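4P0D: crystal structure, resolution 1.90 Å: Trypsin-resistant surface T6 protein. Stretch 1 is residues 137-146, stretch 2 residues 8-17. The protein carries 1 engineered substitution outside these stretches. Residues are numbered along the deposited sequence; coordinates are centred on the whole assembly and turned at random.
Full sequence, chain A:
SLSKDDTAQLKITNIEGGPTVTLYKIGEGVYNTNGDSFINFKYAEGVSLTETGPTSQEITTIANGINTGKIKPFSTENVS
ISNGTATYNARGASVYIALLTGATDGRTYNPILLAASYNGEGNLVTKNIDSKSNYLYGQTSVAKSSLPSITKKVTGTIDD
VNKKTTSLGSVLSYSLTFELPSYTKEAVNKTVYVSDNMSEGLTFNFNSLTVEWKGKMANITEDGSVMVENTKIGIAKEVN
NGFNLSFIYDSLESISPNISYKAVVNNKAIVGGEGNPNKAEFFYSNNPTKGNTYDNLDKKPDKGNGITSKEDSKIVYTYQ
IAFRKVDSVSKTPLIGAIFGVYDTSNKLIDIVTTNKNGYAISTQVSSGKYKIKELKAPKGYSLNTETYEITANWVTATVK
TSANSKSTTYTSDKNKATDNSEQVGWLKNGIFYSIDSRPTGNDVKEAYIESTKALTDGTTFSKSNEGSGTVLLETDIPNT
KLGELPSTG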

# COMPACT_ATOMS: atom_id res chain seq x y z
N TYR A 137 -40.51 25.14 -14.44
CA TYR A 137 -39.07 25.14 -14.74
C TYR A 137 -38.41 23.86 -14.22
O TYR A 137 -38.72 23.39 -13.13
CB TYR A 137 -38.37 26.33 -14.08
CG TYR A 137 -38.79 27.70 -14.57
CD1 TYR A 137 -39.90 28.35 -14.02
CD2 TYR A 137 -38.05 28.36 -15.54
CE1 TYR A 137 -40.27 29.61 -14.45
CE2 TYR A 137 -38.41 29.62 -15.97
CZ TYR A 137 -39.53 30.24 -15.42
OH TYR A 137 -39.90 31.49 -15.85
N GLY A 138 -37.48 23.32 -15.01
CA GLY A 138 -36.59 22.28 -14.56
C GLY A 138 -35.35 22.85 -13.86
O GLY A 138 -35.32 24.00 -13.42
N GLN A 139 -34.33 22.01 -13.75
CA GLN A 139 -33.11 22.42 -13.10
C GLN A 139 -31.97 21.57 -13.63
O GLN A 139 -32.15 20.39 -13.87
CB GLN A 139 -33.20 22.27 -11.57
CG GLN A 139 -32.07 23.01 -10.84
CD GLN A 139 -32.19 23.00 -9.32
OE1 GLN A 139 -33.13 22.47 -8.73
NE2 GLN A 139 -31.19 23.61 -8.66
N THR A 140 -30.82 22.19 -13.82
CA THR A 140 -29.59 21.50 -14.18
C THR A 140 -28.55 21.81 -13.12
O THR A 140 -28.34 22.98 -12.78
CB THR A 140 -29.09 21.98 -15.55
OG1 THR A 140 -30.14 21.82 -16.51
CG2 THR A 140 -27.85 21.18 -15.99
N SER A 141 -27.91 20.77 -12.59
CA SER A 141 -26.85 20.93 -11.60
C SER A 141 -25.59 20.20 -12.03
O SER A 141 -25.66 19.10 -12.55
CB SER A 141 -27.28 20.42 -10.23
OG SER A 141 -28.48 21.06 -9.85
N VAL A 142 -24.44 20.81 -11.79
CA VAL A 142 -23.13 20.20 -12.03
C VAL A 142 -22.73 19.34 -10.82
O VAL A 142 -22.58 19.84 -9.69
CB VAL A 142 -22.08 21.28 -12.31
CG1 VAL A 142 -20.71 20.67 -12.58
CG2 VAL A 142 -22.53 22.13 -13.50
N ALA A 143 -22.56 18.05 -11.05
CA ALA A 143 -22.17 17.16 -10.00
C ALA A 143 -20.77 17.54 -9.57
O ALA A 143 -19.97 18.05 -10.38
CB ALA A 143 -22.22 15.72 -10.46
N LYS A 144 -20.49 17.30 -8.29
CA LYS A 144 -19.21 17.57 -7.68
C LYS A 144 -18.66 16.33 -6.97
O LYS A 144 -19.29 15.75 -6.09
CB LYS A 144 -19.30 18.74 -6.70
CG LYS A 144 -17.95 19.10 -6.08
CD LYS A 144 -17.99 20.45 -5.38
CE LYS A 144 -16.88 20.57 -4.35
NZ LYS A 144 -16.78 21.98 -3.87
N SER A 145 -17.45 15.94 -7.36
CA SER A 145 -16.83 14.75 -6.83
C SER A 145 -15.32 14.98 -6.61
O SER A 145 -14.74 15.93 -7.15
CB SER A 145 -17.06 13.60 -7.82
OG SER A 145 -16.43 13.87 -9.05
N SER A 146 -14.72 14.09 -5.81
CA SER A 146 -13.27 14.06 -5.61
C SER A 146 -12.76 12.64 -5.82
O SER A 146 -13.48 11.66 -5.65
CB SER A 146 -12.93 14.60 -4.21
OG SER A 146 -13.54 13.82 -3.19
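Stretch 2 (8-17) AQLKITNIEG

Stretch 2 runs beside stretch 1 as a neighbouring strand. Residues 8-13 are extended and run in the same direction as strand 139-142; the two axes approach to 4.7 Å and cross at -15°. Although any touching pair is at least 127 positions apart in sequence, the register is regular: Gln 139 pairs with Leu 10, Thr 140 with Lys 11, Ser 141 with Ile 12 and Val 142 with Thr 13, the CA atoms lying 4.5 to 5.0 Å apart.

The contact opens with Tyr 137, whose CA-to-CB bond points away from stretch 2; its backbone C lies 3.8 Å from Ala 8 CB. At Gly 138, just before the strand, the two backbones are close: its CA lies 3.3 Å from Gln 9 O, a CA-H...O contact, and a CB here would clash with that same oxygen. Glycine therefore suits the place, and the small Ala 8 fits beside it, its CB 3.6 Å from Gly 138 N.

From Gln 139 onward the backbone ladder takes over. Gln 139 N donates to Gln 9 O at 3.1 Å, and Gln 139 O accepts from Lys 11 N at 2.8 Å; in a parallel pair one residue thus bonds to two that flank its partner. On the face shared with Leu 10, Gln 139 offers its CB to Leu 10 CD2 at 4.1 Å.

Thr 140 turns to the other face with Lys 11. Its OG1 is 3.9 Å from Lys 11 CB, while the end of the extended lysine leads away, and its CG2 lies 4.1 Å from Thr 13 CG2. Branched at CB, threonine is well suited to an extended backbone.

Ser 141 repeats the ladder: its N donates to Lys 11 O at 2.9 Å and its O accepts from Thr 13 N at 3.0 Å. Its short side chain shares a face with the buried Ile 12. Val 142, also branched, packs its CG2 3.5 Å from Thr 13 OG1 and its CG1 3.7 Å from Asn 14 CB.

Ala 143 closes the ladder, its N donating to Thr 13 O at 2.9 Å. Its buried methyl CB points toward stretch 2 and meets Ile 12 CG2 at 3.8 Å. Beyond the strand, Asn 14 has positive phi, which asparagine tolerates well, and its ND2 donates to Ala 143 O at 3.1 Å.

Lys 144 points away. Ser 145 points back, and its OG donates to a water 2.5 Å away whose oxygen lies 2.8 Å from both Asn 14 O and Glu 16 OE1, donating to each.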

# COMPACT_ATOMS: atom_id res chain seq x y z
N ALA A 8 -41.10 18.65 -16.23
CA ALA A 8 -39.89 19.43 -16.47
C ALA A 8 -38.68 18.54 -16.21
O ALA A 8 -38.75 17.61 -15.42
CB ALA A 8 -39.85 20.67 -15.58
N GLN A 9 -37.57 18.83 -16.88
CA GLN A 9 -36.39 17.98 -16.80
C GLN A 9 -35.47 18.40 -15.65
O GLN A 9 -35.07 19.56 -15.55
CB GLN A 9 -35.61 18.00 -18.12
N LEU A 10 -35.14 17.43 -14.81
CA LEU A 10 -34.12 17.60 -13.79
C LEU A 10 -32.86 16.90 -14.30
O LEU A 10 -32.88 15.71 -14.62
CB LEU A 10 -34.59 17.01 -12.45
CG LEU A 10 -35.88 17.62 -11.92
CD1 LEU A 10 -36.26 16.97 -10.60
CD2 LEU A 10 -35.75 19.13 -11.78
N LYS A 11 -31.77 17.64 -14.37
CA LYS A 11 -30.58 17.19 -15.07
C LYS A 11 -29.33 17.34 -14.22
O LYS A 11 -29.14 18.33 -13.51
CB LYS A 11 -30.45 17.97 -16.38
CG LYS A 11 -29.20 17.66 -17.19
CD LYS A 11 -29.27 18.37 -18.53
CE LYS A 11 -28.01 18.16 -19.36
NZ LYS A 11 -28.29 18.52 -20.78
N ILE A 12 -28.47 16.34 -14.29
CA ILE A 12 -27.19 16.37 -13.62
C ILE A 12 -26.11 16.23 -14.69
O ILE A 12 -26.18 15.33 -15.53
CB ILE A 12 -27.07 15.24 -12.59
CG1 ILE A 12 -28.17 15.38 -11.53
CG2 ILE A 12 -25.71 15.30 -11.90
CD1 ILE A 12 -28.38 14.14 -10.68
N THR A 13 -25.14 17.14 -14.70
CA THR A 13 -23.97 17.02 -15.58
C THR A 13 -22.69 16.70 -14.79
O THR A 13 -22.70 16.63 -13.55
CB THR A 13 -23.74 18.30 -16.39
OG1 THR A 13 -23.55 19.37 -15.48
CG2 THR A 13 -24.92 18.58 -17.28
N ASN A 14 -21.59 16.49 -15.52
CA ASN A 14 -20.29 16.19 -14.92
C ASN A 14 -20.28 14.89 -14.13
O ASN A 14 -19.63 14.79 -13.07
CB ASN A 14 -19.77 17.35 -14.04
CG ASN A 14 -18.26 17.28 -13.82
OD1 ASN A 14 -17.52 16.93 -14.75
ND2 ASN A 14 -17.80 17.59 -12.61
N ILE A 15 -20.94 13.87 -14.66
CA ILE A 15 -20.99 12.57 -14.03
C ILE A 15 -19.82 11.73 -14.55
O ILE A 15 -19.79 11.35 -15.72
CB ILE A 15 -22.33 11.85 -14.29
CG1 ILE A 15 -23.49 12.73 -13.82
CG2 ILE A 15 -22.37 10.51 -13.56
CD1 ILE A 15 -24.85 12.07 -13.90
N GLU A 16 -18.86 11.47 -13.67
CA GLU A 16 -17.68 10.71 -14.01
C GLU A 16 -17.67 9.40 -13.25
O GLU A 16 -18.21 9.30 -12.15
CB GLU A 16 -16.43 11.51 -13.64
CG GLU A 16 -16.16 12.73 -14.51
CD GLU A 16 -15.13 13.67 -13.86
OE1 GLU A 16 -15.43 14.32 -12.83
OE2 GLU A 16 -14.03 13.75 -14.39
N GLY A 17 -17.08 8.38 -13.84
CA GLY A 17 -16.87 7.14 -13.12
C GLY A 17 -18.04 6.22 -13.09
O GLY A 17 -17.97 5.20 -12.44
O HOH W 1 -17.64 14.48 -11.16